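Local structure of putative Killer protein (Pseudomonas putida, 6F8S) at residues 40-45 with 49-54; 69-72 with 78-81; 81-84 with 89-92. The protein probably acts as the toxin of a HigB-type type II toxin-antitoxin system, a RelE-like enzyme expected to cut mRNA. All coordinates share one frame; numbering follows the deposited sequence.

Contact 1. Residues 40-45 with 49-54; sequences AMLDAA and RDLRSP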
loop_
_atom_site.group_PDB
_atom_site.type_symbol
_atom_site.label_atom_id
_atom_site.label_comp_id
_atom_site.label_asym_id
_atom_site.label_seq_id
_atom_site.Cartn_x
_atom_site.Cartn_y
_atom_site.Cartn_z
ATOM N N ALA B 40 -8.187 -0.325 11.003
ATOM C CA ALA B 40 -6.891 -0.210 10.323
ATOM C C ALA B 40 -6.448 -1.540 9.701
ATOM O O ALA B 40 -6.043 -1.602 8.546
ATOM C CB ALA B 40 -5.815 0.281 11.302
ATOM N N MET B 41 -6.523 -2.606 10.487
ATOM C CA MET B 41 -6.088 -3.913 10.035
ATOM C C MET B 41 -6.958 -4.410 8.895
ATOM O O MET B 41 -6.427 -4.907 7.891
ATOM C CB MET B 41 -6.091 -4.906 11.191
ATOM C CG MET B 41 -5.094 -4.540 12.256
ATOM S SD MET B 41 -4.906 -5.821 13.502
ATOM C CE MET B 41 -6.540 -5.834 14.221
ATOM N N LEU B 42 -8.279 -4.259 9.045
ATOM C CA LEU B 42 -9.233 -4.645 8.003
ATOM C C LEU B 42 -8.902 -3.986 6.673
ATOM O O LEU B 42 -8.876 -4.648 5.639
ATOM C CB LEU B 42 -10.666 -4.272 8.387
ATOM C CG LEU B 42 -11.491 -5.199 9.268
ATOM C CD1 LEU B 42 -12.827 -4.562 9.455
ATOM C CD2 LEU B 42 -11.642 -6.550 8.619
ATOM N N ASP B 43 -8.654 -2.681 6.702
ATOM C CA ASP B 43 -8.294 -1.973 5.487
ATOM C C ASP B 43 -6.932 -2.421 4.940
ATOM O O ASP B 43 -6.731 -2.440 3.731
ATOM C CB ASP B 43 -8.304 -0.465 5.726
ATOM C CG ASP B 43 -9.712 0.119 5.682
ATOM N N ALA B 44 -6.009 -2.809 5.817
ATOM C CA ALA B 44 -4.672 -3.160 5.369
ATOM C C ALA B 44 -4.575 -4.616 4.882
ATOM O O ALA B 44 -3.633 -4.966 4.198
ATOM C CB ALA B 44 -3.681 -2.927 6.478
ATOM N N ALA B 45 -5.540 -5.455 5.246
ATOM C CA ALA B 45 -5.459 -6.887 4.974
ATOM C C ALA B 45 -5.465 -7.201 3.483
ATOM O O ALA B 45 -6.234 -6.636 2.701
ATOM C CB ALA B 45 -6.594 -7.623 5.661
ATOM N N ARG B 49 -5.428 -14.545 6.151
ATOM C CA ARG B 49 -4.465 -14.823 7.229
ATOM C C ARG B 49 -4.101 -13.557 8.009
ATOM O O ARG B 49 -3.799 -13.625 9.205
ATOM C CB ARG B 49 -3.195 -15.469 6.680
ATOM C CG ARG B 49 -2.404 -14.623 5.713
ATOM C CD ARG B 49 -1.223 -15.433 5.137
ATOM N NE ARG B 49 -1.655 -16.293 4.042
ATOM C CZ ARG B 49 -1.765 -17.613 4.118
ATOM N NH1 ARG B 49 -1.452 -18.241 5.236
ATOM N NH2 ARG B 49 -2.173 -18.308 3.064
ATOM N N ASP B 50 -4.162 -12.407 7.337
ATOM C CA ASP B 50 -3.867 -11.144 7.969
ATOM C C ASP B 50 -4.849 -10.871 9.104
ATOM O O ASP B 50 -4.508 -10.184 10.072
ATOM C CB ASP B 50 -3.897 -10.011 6.943
ATOM C CG ASP B 50 -2.759 -10.124 5.916
ATOM O OD1 ASP B 50 -1.693 -10.685 6.272
ATOM O OD2 ASP B 50 -2.921 -9.639 4.767
ATOM N N LEU B 51 -6.062 -11.413 9.006
ATOM C CA LEU B 51 -7.046 -11.201 10.069
ATOM C C LEU B 51 -7.115 -12.391 11.006
ATOM O O LEU B 51 -7.402 -12.229 12.175
ATOM C CB LEU B 51 -8.415 -10.907 9.477
ATOM C CG LEU B 51 -8.371 -9.603 8.680
ATOM C CD1 LEU B 51 -9.647 -9.449 7.889
ATOM C CD2 LEU B 51 -8.139 -8.388 9.601
ATOM N N ARG B 52 -6.811 -13.578 10.491
ATOM C CA ARG B 52 -6.790 -14.801 11.301
ATOM C C ARG B 52 -5.555 -14.923 12.189
ATOM O O ARG B 52 -5.623 -15.448 13.295
ATOM C CB ARG B 52 -6.879 -16.034 10.396
ATOM C CG ARG B 52 -7.066 -17.349 11.137
ATOM C CD ARG B 52 -7.764 -18.335 10.244
ATOM N NE ARG B 52 -7.115 -18.330 8.938
ATOM C CZ ARG B 52 -7.707 -18.673 7.799
ATOM N NH1 ARG B 52 -8.982 -19.068 7.804
ATOM N NH2 ARG B 52 -7.020 -18.621 6.658
ATOM N N SER B 53 -4.411 -14.459 11.702
ATOM C CA SER B 53 -3.173 -14.672 12.447
ATOM C C SER B 53 -3.060 -13.889 13.756
ATOM O O SER B 53 -2.624 -14.468 14.746
ATOM C CB SER B 53 -1.961 -14.376 11.565
ATOM O OG SER B 53 -1.826 -15.396 10.588
ATOM N N PRO B 54 -3.428 -12.586 13.776
ATOM C CA PRO B 54 -3.218 -11.888 15.054
ATOM C C PRO B 54 -4.093 -12.488 16.139
ATOM O O PRO B 54 -5.312 -12.510 15.982
ATOM C CB PRO B 54 -3.630 -10.432 14.751
ATOM C CG PRO B 54 -3.623 -10.321 13.270
ATOM C CD PRO B 54 -4.008 -11.688 12.760
#
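Leu51 reaches from helix 49-52 into the last turn of helix 31-44, where its branched end meets Leu42, Ala45 and the base of Met41. The tight part is leucine on leucine: Leu42 CD2 lies 3.6 Å from Leu51 CD1, and the two side chains cross at about a right angle, methyl against methyl. Leu51 CG stands beside its own backbone N (chi1 -63°), a setting that carries both methyls across the gap although the side chain does not start out toward the other helix. Ala45, the first residue to leave helical geometry, puts its CB 4.0 Å from Leu51 CG and 3.8 Å from Asp50 CB. Toward Met41 the packing slackens, with Met41 CB 4.3 Å from Leu51 CD2. The Asp50 flank is polar: OD2 accepts from the backbone N of Thr46 and of Glu47, fastening the connecting turn, while OD1 is hydrogen-bonded to the backbone of the chain of another protein, plausibly the antitoxin. That chain also packs against Asp50, Met41 and Ala44, so a second protein closes the polar side; Ala45, at the turn, remains partly exposed. The corner between the two helices rests on the sheet, with Leu42 and Leu51 on Phe82 and Leu51 and Ala45 on Trp84 of strand 79-85, and Leu42 on Pro89 and Val92 of strand 88-95.

Contact 2. Residues 69-72 with 78-81; sequences QHSI and WRLC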
loop_
_atom_site.group_PDB
_atom_site.type_symbol
_atom_site.label_atom_id
_atom_site.label_comp_id
_atom_site.label_asym_id
_atom_site.label_seq_id
_atom_site.Cartn_x
_atom_site.Cartn_y
_atom_site.Cartn_z
ATOM N N GLN B 69 -19.082 -15.419 6.413
ATOM C CA GLN B 69 -18.773 -14.230 7.178
ATOM C C GLN B 69 -17.816 -14.618 8.308
ATOM O O GLN B 69 -17.905 -15.724 8.858
ATOM C CB GLN B 69 -20.055 -13.584 7.725
ATOM N N HIS B 70 -16.882 -13.722 8.628
ATOM C CA HIS B 70 -16.022 -13.925 9.788
ATOM C C HIS B 70 -16.161 -12.723 10.710
ATOM O O HIS B 70 -16.743 -11.700 10.344
ATOM C CB HIS B 70 -14.551 -14.120 9.392
ATOM C CG HIS B 70 -14.355 -14.960 8.167
ATOM N ND1 HIS B 70 -14.068 -16.306 8.223
ATOM C CD2 HIS B 70 -14.404 -14.633 6.851
ATOM C CE1 HIS B 70 -13.949 -16.778 6.993
ATOM N NE2 HIS B 70 -14.152 -15.787 6.144
ATOM N N SER B 71 -15.614 -12.842 11.911
ATOM C CA SER B 71 -15.628 -11.724 12.835
ATOM C C SER B 71 -14.354 -11.671 13.670
ATOM O O SER B 71 -13.734 -12.707 13.950
ATOM C CB SER B 71 -16.859 -11.793 13.743
ATOM O OG SER B 71 -16.685 -12.809 14.702
ATOM N N ILE B 72 -13.968 -10.455 14.054
ATOM C CA ILE B 72 -12.827 -10.271 14.923
ATOM C C ILE B 72 -13.263 -9.585 16.212
ATOM O O ILE B 72 -14.174 -8.753 16.221
ATOM C CB ILE B 72 -11.706 -9.476 14.227
ATOM C CG1 ILE B 72 -12.221 -8.142 13.727
ATOM C CG2 ILE B 72 -11.103 -10.280 13.041
ATOM C CD1 ILE B 72 -11.131 -7.261 13.193
ATOM N N TRP B 78 -18.243 -6.510 21.822
ATOM C CA TRP B 78 -18.406 -6.162 20.410
ATOM C C TRP B 78 -17.445 -6.874 19.493
ATOM O O TRP B 78 -16.260 -7.021 19.811
ATOM C CB TRP B 78 -18.227 -4.666 20.198
ATOM C CG TRP B 78 -19.268 -3.835 20.848
ATOM C CD1 TRP B 78 -19.122 -3.103 21.971
ATOM C CD2 TRP B 78 -20.621 -3.643 20.408
ATOM N NE1 TRP B 78 -20.296 -2.460 22.267
ATOM C CE2 TRP B 78 -21.234 -2.776 21.323
ATOM C CE3 TRP B 78 -21.369 -4.123 19.328
ATOM C CZ2 TRP B 78 -22.567 -2.372 21.199
ATOM C CZ3 TRP B 78 -22.693 -3.720 19.204
ATOM C CH2 TRP B 78 -23.279 -2.859 20.140
ATOM N N ARG B 79 -17.973 -7.279 18.340
ATOM C CA ARG B 79 -17.189 -7.864 17.272
ATOM C C ARG B 79 -17.515 -7.232 15.929
ATOM O O ARG B 79 -18.672 -6.925 15.639
ATOM C CB ARG B 79 -17.430 -9.367 17.193
ATOM C CG ARG B 79 -16.658 -10.145 18.227
ATOM C CD ARG B 79 -17.004 -11.621 18.190
ATOM N NE ARG B 79 -15.956 -12.370 18.867
ATOM C CZ ARG B 79 -14.924 -12.937 18.248
ATOM N NH1 ARG B 79 -14.812 -12.874 16.927
ATOM N NH2 ARG B 79 -14.007 -13.577 18.952
ATOM N N LEU B 80 -16.483 -7.062 15.105
ATOM C CA LEU B 80 -16.660 -6.676 13.708
ATOM C C LEU B 80 -16.930 -7.898 12.837
ATOM O O LEU B 80 -16.083 -8.755 12.729
ATOM C CB LEU B 80 -15.425 -5.932 13.202
ATOM C CG LEU B 80 -15.322 -4.512 13.749
ATOM C CD1 LEU B 80 -13.895 -4.014 13.701
ATOM C CD2 LEU B 80 -16.253 -3.580 12.968
ATOM N N CYS B 81 -18.121 -7.974 12.249
ATOM C CA CYS B 81 -18.461 -8.989 11.242
ATOM C C CYS B 81 -18.122 -8.457 9.855
ATOM O O CYS B 81 -18.191 -7.252 9.618
ATOM C CB CYS B 81 -19.954 -9.372 11.298
ATOM S SG CYS B 81 -20.356 -10.947 12.126
#
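This is the antiparallel pairing of a beta hairpin, strand 69-73 against strand 79-85, at one side of the small three-stranded sheet of a RelE-like toxin fold. The two short segments run at 156° between their N-to-C directions. Ile72 and Leu80 form a hydrogen-bonded pair: Ile72 N gives to Leu80 O at 3.0 Å, and Leu80 N gives back to Ile72 O at 3.1 Å. Next along comes the non-hydrogen-bonded pair of Ser71 and Cys81, where the strands draw in to 4.2 Å between CA atoms. Here CA-H...O contacts fill in, with Cys81 CA 3.3 Å from His70 O.

The faces differ in character. Ile72 and Leu80 turn to the same side, where Ile72 CG1 meets Leu80 CB at 3.9 Å, and both also touch Lys38 of helix 31-44. On the Ser71 and Cys81 side the arginine takes over. Arg79 reaches, extended from CG to NE, across toward the neighbouring strand, its CG passing close to the Ile72 carbonyl, and so carries the guanidinium to Ser71. Its NH2 is hydrogen-bonded to the carbonyl oxygen of Arg58, with a long, weak ion pair to Glu60, so the flat group is tethered to the loop before the hairpin as well as to its own partner strand. The serine hydroxyl sits between its backbone N and carbonyl carbon (chi1 74°), which raises it toward that group. Arg79 NH1 gives its hydrogen to Ser71 OG at 2.9 Å, a bent bond with 137° at the hydrogen, the oxygen lying somewhat out of the guanidinium plane.

Contact 3. Residues 81-84 with 89-92; sequences CFTW and PVNV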
loop_
_atom_site.group_PDB
_atom_site.type_symbol
_atom_site.label_atom_id
_atom_site.label_comp_id
_atom_site.label_asym_id
_atom_site.label_seq_id
_atom_site.Cartn_x
_atom_site.Cartn_y
_atom_site.Cartn_z
ATOM N N CYS B 81 -18.121 -7.974 12.249
ATOM C CA CYS B 81 -18.461 -8.989 11.242
ATOM C C CYS B 81 -18.122 -8.457 9.855
ATOM O O CYS B 81 -18.191 -7.252 9.618
ATOM C CB CYS B 81 -19.954 -9.372 11.298
ATOM S SG CYS B 81 -20.356 -10.947 12.126
ATOM N N PHE B 82 -17.765 -9.358 8.943
ATOM C CA PHE B 82 -17.451 -8.982 7.559
ATOM C C PHE B 82 -17.396 -10.199 6.642
ATOM O O PHE B 82 -17.284 -11.349 7.097
ATOM C CB PHE B 82 -16.107 -8.247 7.479
ATOM C CG PHE B 82 -14.928 -9.111 7.864
ATOM C CD1 PHE B 82 -14.506 -9.190 9.181
ATOM C CD2 PHE B 82 -14.263 -9.864 6.914
ATOM C CE1 PHE B 82 -13.428 -10.004 9.538
ATOM C CE2 PHE B 82 -13.193 -10.673 7.268
ATOM C CZ PHE B 82 -12.779 -10.741 8.584
ATOM N N THR B 83 -17.437 -9.931 5.342
ATOM C CA THR B 83 -17.186 -10.971 4.363
ATOM C C THR B 83 -15.842 -10.754 3.658
ATOM O O THR B 83 -15.512 -9.646 3.221
ATOM C CB THR B 83 -18.298 -11.049 3.313
ATOM O OG1 THR B 83 -19.572 -10.901 3.955
ATOM C CG2 THR B 83 -18.221 -12.390 2.554
ATOM N N TRP B 84 -15.071 -11.824 3.553
ATOM C CA TRP B 84 -13.817 -11.751 2.845
ATOM C C TRP B 84 -14.004 -11.946 1.337
ATOM O O TRP B 84 -14.645 -12.901 0.908
ATOM C CB TRP B 84 -12.834 -12.785 3.385
ATOM C CG TRP B 84 -11.540 -12.603 2.728
ATOM C CD1 TRP B 84 -11.021 -13.354 1.720
ATOM C CD2 TRP B 84 -10.609 -11.537 2.958
ATOM N NE1 TRP B 84 -9.808 -12.850 1.332
ATOM C CE2 TRP B 84 -9.529 -11.733 2.074
ATOM C CE3 TRP B 84 -10.577 -10.452 3.844
ATOM C CZ2 TRP B 84 -8.417 -10.882 2.045
ATOM C CZ3 TRP B 84 -9.480 -9.606 3.816
ATOM C CH2 TRP B 84 -8.411 -9.826 2.922
ATOM N N PRO B 89 -11.999 -6.891 2.884
ATOM C CA PRO B 89 -13.217 -7.009 3.701
ATOM C C PRO B 89 -14.407 -6.270 3.108
ATOM O O PRO B 89 -14.274 -5.118 2.718
ATOM C CB PRO B 89 -12.804 -6.383 5.032
ATOM C CG PRO B 89 -11.319 -6.532 5.071
ATOM C CD PRO B 89 -10.866 -6.350 3.651
ATOM N N VAL B 90 -15.560 -6.929 3.051
ATOM C CA VAL B 90 -16.777 -6.302 2.531
ATOM C C VAL B 90 -17.946 -6.510 3.516
ATOM O O VAL B 90 -17.945 -7.477 4.293
ATOM C CB VAL B 90 -17.140 -6.875 1.121
ATOM C CG1 VAL B 90 -17.810 -8.240 1.237
ATOM C CG2 VAL B 90 -18.015 -5.909 0.350
ATOM N N ASN B 91 -18.936 -5.619 3.482
ATOM C CA ASN B 91 -20.079 -5.692 4.406
ATOM C C ASN B 91 -19.676 -5.702 5.868
ATOM O O ASN B 91 -20.101 -6.586 6.627
ATOM C CB ASN B 91 -20.915 -6.941 4.146
ATOM C CG ASN B 91 -21.621 -6.892 2.833
ATOM O OD1 ASN B 91 -22.100 -5.830 2.411
ATOM N ND2 ASN B 91 -21.678 -8.036 2.153
ATOM N N VAL B 92 -18.842 -4.748 6.260
ATOM C CA VAL B 92 -18.381 -4.695 7.640
ATOM C C VAL B 92 -19.515 -4.218 8.569
ATOM O O VAL B 92 -20.142 -3.193 8.321
ATOM C CB VAL B 92 -17.154 -3.788 7.753
ATOM C CG1 VAL B 92 -16.657 -3.744 9.161
ATOM C CG2 VAL B 92 -16.056 -4.307 6.815
#
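Trp84 carries CG anti to its backbone N (chi1 -175°), and this sends the six-membered part of the indole over toward the neighbouring strand, until CZ3 lies 3.5 Å from Pro89 CD. The two side chains lie side by side and point the same way. On the other face, Val90 holds CG1 between its backbone N and carbonyl carbon (chi1 79°), turned inward so that CG1 comes to 3.5 Å from Thr83 CB. These groups meet across the second beta hairpin of the toxin sheet, strand 79-85 against strand 88-95.

The backbone is firmly joined at one pair. Thr83 N donates to Val90 O at 2.7 Å, nearly straight at 172°, and Val90 N returns the bond to Thr83 O at the same 2.7 Å. Trp84 and Pro89 form the adjacent non-hydrogen-bonded pair, a place that suits proline, which has no N-H to give. Beyond Val90 the regular strand breaks: Asn91 takes left-handed backbone angles, the chain turns a corner, and the Asn91 side chain lies alongside that of Thr83, pointing the same way.

Phe82, Trp84 and Pro89 belong to the side that faces the helices. A diethylene glycol, probably from the crystallisation liquor, sits close to the side chain of Trp84. Thr83 and Val90 are on the outer side, with Val90 exposed to solvent. Past the corner, Val92 rejoins strand 79-85 through apolar contact, its CG2 4.0 Å from Phe82 CB, and through a CA-H...O contact in which Val92 CA lies 3.2 Å from Cys81 O.

How the contacts relate
From the N terminus, helix 31-44 comes first, and contact 1 closes the short turn that folds helix 49-52 back onto its end. After an interval that includes the unmodelled residues 62-65, contact 2 closes the first hairpin and contact 3 the second. The three follow in series, with none nested or crossed. Contacts 2 and 3 share Cys81 on strand 79-85, the central strand, and together set the order of the antiparallel sheet. A probable hydrogen bond from His70 N to Phe82 O carries the pairing of contact 2 into contact 3. Contact 1 touches contact 3 through Leu42, Ala45 and Leu51, and contact 2 through the Leu51 carbonyl on Ile72, tying the helices to both hairpins.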